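Local coordinates for heme-binding protein A (Haemophilus parasuis 29755, PDB 3TPA) that probably serves as an extracellular solute-binding protein of the family 5 type, related to the GbpA glutathione-binding proteins, and carries the name heme-binding protein A, at residues Asn41-Phe46 and Tyr70-Arg75; Lys132-Val137 and Val142-Asn147. The protein carries 1 engineered substitution. All blocks are in the same frame, centred on the assembly; numbering follows the deposited sequence.

Contact 1: Asn41-Phe46 and Tyr70-Arg75; sequences NRLVEF and YTFYLR
The chain turn that presents L43 and V44 to F72 is pinned by E45 OE1, which accepts two N-H groups of its own segment. R42 N reaches it at 2.9 Å, from above the carboxylate plane and nearly straight (169° at the hydrogen), while N41 ND2 comes to its opposite face at 3.0 Å. E45 OE2 forms a salt bridge with R42 NE at 3.1 Å, although the hydrogen bonds to it from NE and NH2 are strongly bent and weak. The carboxylate is therefore fixed in its rotation by backbone, amide and guanidinium.

No hydrogen bond crosses to Y70-R75; side chains alone make the contact. L43 lies in the turn before strand 44-46, its CA 7.7 Å from that of F72, and strand 53-63 runs between strands 44-46 and 69-74 in this five-stranded antiparallel sheet; R42 and L43 bond to its backbone at L57 and A58. With CG anti to the carbonyl carbon (chi1 -79°), L43 sends its two methyls to two residues of strand 69-74: CD1 stands over the centre of the F72 ring, 4.0 Å from the centroid and 9° off the normal, a CH-pi contact, and CD2 meets L74 CD2 at 3.6 Å. V44 CG1 approaches the ring near its plane, 4.3 Å from F72 CE1. V97 and F101 of helix 94-105 pack against L43, and V97 also touches L74.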
loop_
_atom_site.group_PDB
_atom_site.type_symbol
_atom_site.label_atom_id
_atom_site.label_comp_id
_atom_site.label_asym_id
_atom_site.label_seq_id
_atom_site.Cartn_x
_atom_site.Cartn_y
_atom_site.Cartn_z
ATOM N N ASN A 41 11.688 -11.070 9.068
ATOM C CA ASN A 41 12.474 -10.054 8.359
ATOM C C ASN A 41 12.404 -10.294 6.880
ATOM O O ASN A 41 12.000 -11.371 6.453
ATOM C CB ASN A 41 13.946 -10.099 8.763
ATOM C CG ASN A 41 14.180 -9.534 10.145
ATOM O OD1 ASN A 41 14.588 -10.242 11.066
ATOM N ND2 ASN A 41 13.899 -8.250 10.300
ATOM N N ARG A 42 12.812 -9.288 6.105
ATOM C CA ARG A 42 12.933 -9.404 4.655
ATOM C C ARG A 42 14.392 -9.219 4.268
ATOM O O ARG A 42 15.198 -8.823 5.093
ATOM C CB ARG A 42 12.091 -8.322 3.960
ATOM C CG ARG A 42 10.600 -8.648 3.796
ATOM C CD ARG A 42 9.866 -8.892 5.116
ATOM N NE ARG A 42 9.948 -7.738 6.002
ATOM C CZ ARG A 42 9.579 -7.762 7.274
ATOM N NH1 ARG A 42 9.099 -8.879 7.784
ATOM N NH2 ARG A 42 9.690 -6.679 8.032
ATOM N N LEU A 43 14.726 -9.500 3.007
ATOM C CA LEU A 43 16.094 -9.348 2.508
ATOM C C LEU A 43 16.594 -7.922 2.742
ATOM O O LEU A 43 17.667 -7.720 3.324
ATOM C CB LEU A 43 16.185 -9.728 1.026
ATOM C CG LEU A 43 16.236 -11.238 0.737
ATOM C CD1 LEU A 43 16.092 -11.516 -0.747
ATOM C CD2 LEU A 43 17.548 -11.833 1.274
ATOM N N VAL A 44 15.805 -6.947 2.303
ATOM C CA VAL A 44 16.021 -5.537 2.647
ATOM C C VAL A 44 14.737 -4.987 3.272
ATOM O O VAL A 44 13.650 -5.507 3.012
ATOM C CB VAL A 44 16.421 -4.695 1.413
ATOM C CG1 VAL A 44 17.632 -5.313 0.717
ATOM C CG2 VAL A 44 15.235 -4.573 0.425
ATOM N N GLU A 45 14.854 -3.955 4.107
ATOM C CA GLU A 45 13.704 -3.434 4.847
ATOM C C GLU A 45 13.539 -1.949 4.565
ATOM O O GLU A 45 14.517 -1.269 4.308
ATOM C CB GLU A 45 13.938 -3.594 6.353
ATOM C CG GLU A 45 14.428 -4.966 6.787
ATOM C CD GLU A 45 13.300 -5.942 6.966
ATOM O OE1 GLU A 45 13.502 -6.975 7.641
ATOM O OE2 GLU A 45 12.203 -5.668 6.437
ATOM N N PHE A 46 12.316 -1.430 4.646
ATOM C CA PHE A 46 12.116 0.012 4.462
ATOM C C PHE A 46 12.695 0.781 5.658
ATOM O O PHE A 46 12.459 0.415 6.801
ATOM C CB PHE A 46 10.626 0.345 4.328
ATOM C CG PHE A 46 9.989 -0.175 3.060
ATOM C CD1 PHE A 46 10.220 0.446 1.850
ATOM C CD2 PHE A 46 9.135 -1.264 3.094
ATOM C CE1 PHE A 46 9.632 -0.025 0.696
ATOM C CE2 PHE A 46 8.538 -1.737 1.946
ATOM C CZ PHE A 46 8.785 -1.111 0.740
ATOM N N TYR A 70 19.962 -9.419 -9.513
ATOM C CA TYR A 70 20.090 -8.936 -8.145
ATOM C C TYR A 70 20.827 -9.979 -7.318
ATOM O O TYR A 70 20.397 -11.132 -7.236
ATOM C CB TYR A 70 18.708 -8.698 -7.547
ATOM C CG TYR A 70 18.011 -7.479 -8.109
ATOM C CD1 TYR A 70 17.746 -6.377 -7.307
ATOM C CD2 TYR A 70 17.652 -7.421 -9.453
ATOM C CE1 TYR A 70 17.116 -5.249 -7.830
ATOM C CE2 TYR A 70 17.042 -6.302 -9.983
ATOM C CZ TYR A 70 16.771 -5.218 -9.169
ATOM O OH TYR A 70 16.144 -4.107 -9.692
ATOM N N THR A 71 21.938 -9.584 -6.709
ATOM C CA THR A 71 22.713 -10.527 -5.900
ATOM C C THR A 71 22.703 -10.084 -4.457
ATOM O O THR A 71 23.169 -8.996 -4.146
ATOM C CB THR A 71 24.177 -10.623 -6.357
ATOM O OG1 THR A 71 24.223 -10.872 -7.762
ATOM C CG2 THR A 71 24.895 -11.755 -5.615
ATOM N N PHE A 72 22.157 -10.923 -3.583
ATOM C CA PHE A 72 22.029 -10.592 -2.167
ATOM C C PHE A 72 23.030 -11.401 -1.391
ATOM O O PHE A 72 23.068 -12.620 -1.519
ATOM C CB PHE A 72 20.619 -10.908 -1.659
ATOM C CG PHE A 72 19.562 -10.097 -2.323
ATOM C CD1 PHE A 72 19.220 -8.842 -1.830
ATOM C CD2 PHE A 72 18.941 -10.563 -3.467
ATOM C CE1 PHE A 72 18.267 -8.077 -2.469
ATOM C CE2 PHE A 72 17.989 -9.804 -4.114
ATOM C CZ PHE A 72 17.652 -8.562 -3.619
ATOM N N TYR A 73 23.849 -10.713 -0.603
ATOM C CA TYR A 73 24.819 -11.362 0.279
ATOM C C TYR A 73 24.271 -11.375 1.706
ATOM O O TYR A 73 24.106 -10.335 2.325
ATOM C CB TYR A 73 26.171 -10.640 0.221
ATOM C CG TYR A 73 26.727 -10.564 -1.182
ATOM C CD1 TYR A 73 27.420 -11.630 -1.733
ATOM C CD2 TYR A 73 26.538 -9.434 -1.960
ATOM C CE1 TYR A 73 27.927 -11.571 -3.028
ATOM C CE2 TYR A 73 27.037 -9.360 -3.256
ATOM C CZ TYR A 73 27.724 -10.431 -3.781
ATOM O OH TYR A 73 28.209 -10.347 -5.063
ATOM N N LEU A 74 23.998 -12.568 2.214
ATOM C CA LEU A 74 23.272 -12.724 3.467
ATOM C C LEU A 74 24.112 -12.485 4.724
ATOM O O LEU A 74 25.236 -12.964 4.837
ATOM C CB LEU A 74 22.618 -14.105 3.522
ATOM C CG LEU A 74 21.763 -14.523 2.315
ATOM C CD1 LEU A 74 21.230 -15.926 2.500
ATOM C CD2 LEU A 74 20.598 -13.542 2.076
ATOM N N ARG A 75 23.540 -11.727 5.656
ATOM C CA ARG A 75 24.065 -11.523 7.013
ATOM C C ARG A 75 24.363 -12.871 7.656
ATOM O O ARG A 75 23.571 -13.805 7.543
ATOM C CB ARG A 75 22.979 -10.815 7.839
ATOM C CG ARG A 75 23.396 -10.292 9.179
ATOM C CD ARG A 75 22.288 -9.396 9.757
ATOM N NE ARG A 75 21.917 -8.341 8.811
ATOM C CZ ARG A 75 22.577 -7.194 8.663
ATOM N NH1 ARG A 75 22.169 -6.298 7.772
ATOM N NH2 ARG A 75 23.652 -6.944 9.402
#

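Contact 2: Lys132-Val137 and Val142-Asn147; sequences KSVEKV and VKITLN
Segments K132-V137 and V142-N147 are the two arms of a beta hairpin, its axes 4.7 Å apart and 168° from parallel, with strand 131-136 the edge of a five-stranded antiparallel sheet. Backbone bonds set the register. S133 and T145 form one hydrogen-bonded pair, with T145 N to S133 O at 2.9 Å, and E135 and K143 form the next, with K143 N to E135 O at 2.8 Å. At the K132 end T145 O accepts both K132 N and S133 N; with two residues facing one, this is a classic beta bulge.

Apolar contacts lie mainly on the face of V134, V142 and I144, where V134 CG1 lies 3.9 Å from V142 CG1, and F101 and Q102 of helix 94-105 pack on V134. The exception is V137 CG2, beyond the strand, which meets K143 CB.

On the face of S133, E135, K143 and T145 the interactions are mostly polar. E135 and K143 run side by side, but E135 OE1 and K143 NZ remain 4.4 Å apart, too far for a salt bridge. One water sits among S133 OG, T145 OG1, E135 OE1 and K143 O. S133 OG lies between its backbone N and carbonyl carbon (chi1 67°), which turns it to this water, 2.6 Å away; T145 OG1 is at 2.7 Å. A second water accepts from K132 NZ and donates to L146 O at 2.8 Å.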
loop_
_atom_site.group_PDB
_atom_site.type_symbol
_atom_site.label_atom_id
_atom_site.label_comp_id
_atom_site.label_asym_id
_atom_site.label_seq_id
_atom_site.Cartn_x
_atom_site.Cartn_y
_atom_site.Cartn_z
ATOM N N LYS A 132 12.403 -14.049 -13.114
ATOM C CA LYS A 132 12.828 -15.183 -13.914
ATOM C C LYS A 132 13.286 -16.330 -13.024
ATOM O O LYS A 132 12.935 -17.484 -13.257
ATOM C CB LYS A 132 13.932 -14.814 -14.906
ATOM C CG LYS A 132 14.505 -16.026 -15.649
ATOM C CD LYS A 132 15.570 -15.618 -16.670
ATOM C CE LYS A 132 14.995 -15.525 -18.077
ATOM N NZ LYS A 132 15.972 -14.949 -19.043
ATOM N N SER A 133 14.073 -16.016 -12.001
ATOM C CA SER A 133 14.627 -17.080 -11.179
ATOM C C SER A 133 15.237 -16.587 -9.879
ATOM O O SER A 133 15.701 -15.456 -9.777
ATOM C CB SER A 133 15.668 -17.877 -11.981
ATOM O OG SER A 133 16.804 -17.078 -12.254
ATOM N N VAL A 134 15.207 -17.467 -8.882
ATOM C CA VAL A 134 15.792 -17.239 -7.567
ATOM C C VAL A 134 16.677 -18.439 -7.263
ATOM O O VAL A 134 16.172 -19.545 -7.038
ATOM C CB VAL A 134 14.713 -17.144 -6.489
ATOM C CG1 VAL A 134 15.342 -16.925 -5.101
ATOM C CG2 VAL A 134 13.738 -16.021 -6.813
ATOM N N GLU A 135 17.989 -18.223 -7.250
ATOM C CA GLU A 135 18.939 -19.323 -7.136
ATOM C C GLU A 135 19.919 -19.109 -6.002
ATOM O O GLU A 135 20.339 -17.987 -5.731
ATOM C CB GLU A 135 19.770 -19.445 -8.417
ATOM C CG GLU A 135 19.004 -19.257 -9.694
ATOM C CD GLU A 135 19.922 -19.228 -10.893
ATOM O OE1 GLU A 135 20.459 -18.149 -11.211
ATOM O OE2 GLU A 135 20.123 -20.288 -11.509
ATOM N N LYS A 136 20.319 -20.215 -5.387
ATOM C CA LYS A 136 21.401 -20.228 -4.419
ATOM C C LYS A 136 22.725 -20.247 -5.152
ATOM O O LYS A 136 22.978 -21.140 -5.951
ATOM C CB LYS A 136 21.298 -21.473 -3.528
ATOM C CG LYS A 136 22.467 -21.643 -2.561
ATOM C CD LYS A 136 22.144 -22.630 -1.437
ATOM C CE LYS A 136 22.583 -24.034 -1.763
ATOM N NZ LYS A 136 22.292 -24.957 -0.642
ATOM N N VAL A 137 23.568 -19.255 -4.887
ATOM C CA VAL A 137 24.917 -19.242 -5.427
ATOM C C VAL A 137 25.866 -19.968 -4.483
ATOM O O VAL A 137 26.712 -20.756 -4.923
ATOM C CB VAL A 137 25.435 -17.836 -5.648
ATOM C CG1 VAL A 137 26.906 -17.889 -6.049
ATOM C CG2 VAL A 137 24.613 -17.143 -6.724
ATOM N N VAL A 142 22.397 -15.196 -2.673
ATOM C CA VAL A 142 21.197 -15.514 -3.451
ATOM C C VAL A 142 21.153 -14.664 -4.722
ATOM O O VAL A 142 21.242 -13.445 -4.659
ATOM C CB VAL A 142 19.913 -15.252 -2.644
ATOM C CG1 VAL A 142 18.682 -15.597 -3.466
ATOM C CG2 VAL A 142 19.920 -16.058 -1.374
ATOM N N LYS A 143 21.015 -15.305 -5.874
ATOM C CA LYS A 143 20.971 -14.579 -7.136
ATOM C C LYS A 143 19.555 -14.562 -7.698
ATOM O O LYS A 143 18.955 -15.606 -7.935
ATOM C CB LYS A 143 21.931 -15.187 -8.161
ATOM C CG LYS A 143 21.978 -14.397 -9.468
ATOM C CD LYS A 143 22.482 -15.238 -10.642
ATOM C CE LYS A 143 23.959 -15.568 -10.542
ATOM N NZ LYS A 143 24.403 -16.326 -11.751
ATOM N N ILE A 144 19.007 -13.367 -7.879
ATOM C CA ILE A 144 17.672 -13.245 -8.449
ATOM C C ILE A 144 17.784 -12.585 -9.809
ATOM O O ILE A 144 18.397 -11.539 -9.940
ATOM C CB ILE A 144 16.697 -12.442 -7.537
ATOM C CG1 ILE A 144 16.489 -13.150 -6.189
ATOM C CG2 ILE A 144 15.337 -12.264 -8.220
ATOM C CD1 ILE A 144 15.553 -12.403 -5.234
ATOM N N THR A 145 17.194 -13.204 -10.819
ATOM C CA THR A 145 17.242 -12.680 -12.179
ATOM C C THR A 145 15.850 -12.307 -12.662
ATOM O O THR A 145 14.903 -13.070 -12.457
ATOM C CB THR A 145 17.831 -13.735 -13.129
ATOM O OG1 THR A 145 19.129 -14.118 -12.656
ATOM C CG2 THR A 145 17.943 -13.194 -14.573
ATOM N N LEU A 146 15.726 -11.143 -13.298
ATOM C CA LEU A 146 14.432 -10.678 -13.825
ATOM C C LEU A 146 14.277 -10.922 -15.323
ATOM O O LEU A 146 15.253 -10.969 -16.056
ATOM C CB LEU A 146 14.245 -9.178 -13.567
ATOM C CG LEU A 146 14.468 -8.696 -12.127
ATOM C CD1 LEU A 146 14.042 -7.254 -11.997
ATOM C CD2 LEU A 146 13.722 -9.587 -11.131
ATOM N N ASN A 147 13.031 -11.043 -15.771
ATOM C CA ASN A 147 12.746 -11.146 -17.193
ATOM C C ASN A 147 13.016 -9.834 -17.921
ATOM O O ASN A 147 13.388 -9.845 -19.079
ATOM C CB ASN A 147 11.302 -11.586 -17.412
ATOM C CG ASN A 147 11.089 -13.041 -17.077
ATOM O OD1 ASN A 147 11.965 -13.873 -17.287
ATOM N ND2 ASN A 147 9.922 -13.358 -16.565
HETATM O O HOH W 1 16.791 -12.065 -18.061
HETATM O O HOH W 2 18.779 -16.093 -10.791
#

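Contacts 1 and 2 meet where strands 69-74 and 141-146 lie side by side in one antiparallel sheet; the centres of the two contacts lie about 13 Å apart. Two probable backbone hydrogen bonds join them, Y70 N to I144 O at 2.7 Å and F72 N to V142 O at 2.9 Å. Side chains continue the connection: F72 CE2 touches I144 CD1 at 3.7 Å, so the ring that receives L43 in contact 1 also packs against the hairpin of contact 2. Helix 94-105 spans both, since F101 packs on L43 and on V134. The touching residues of contact 1 are all buried, whereas contact 2 reaches the sheet's edge and is partly exposed.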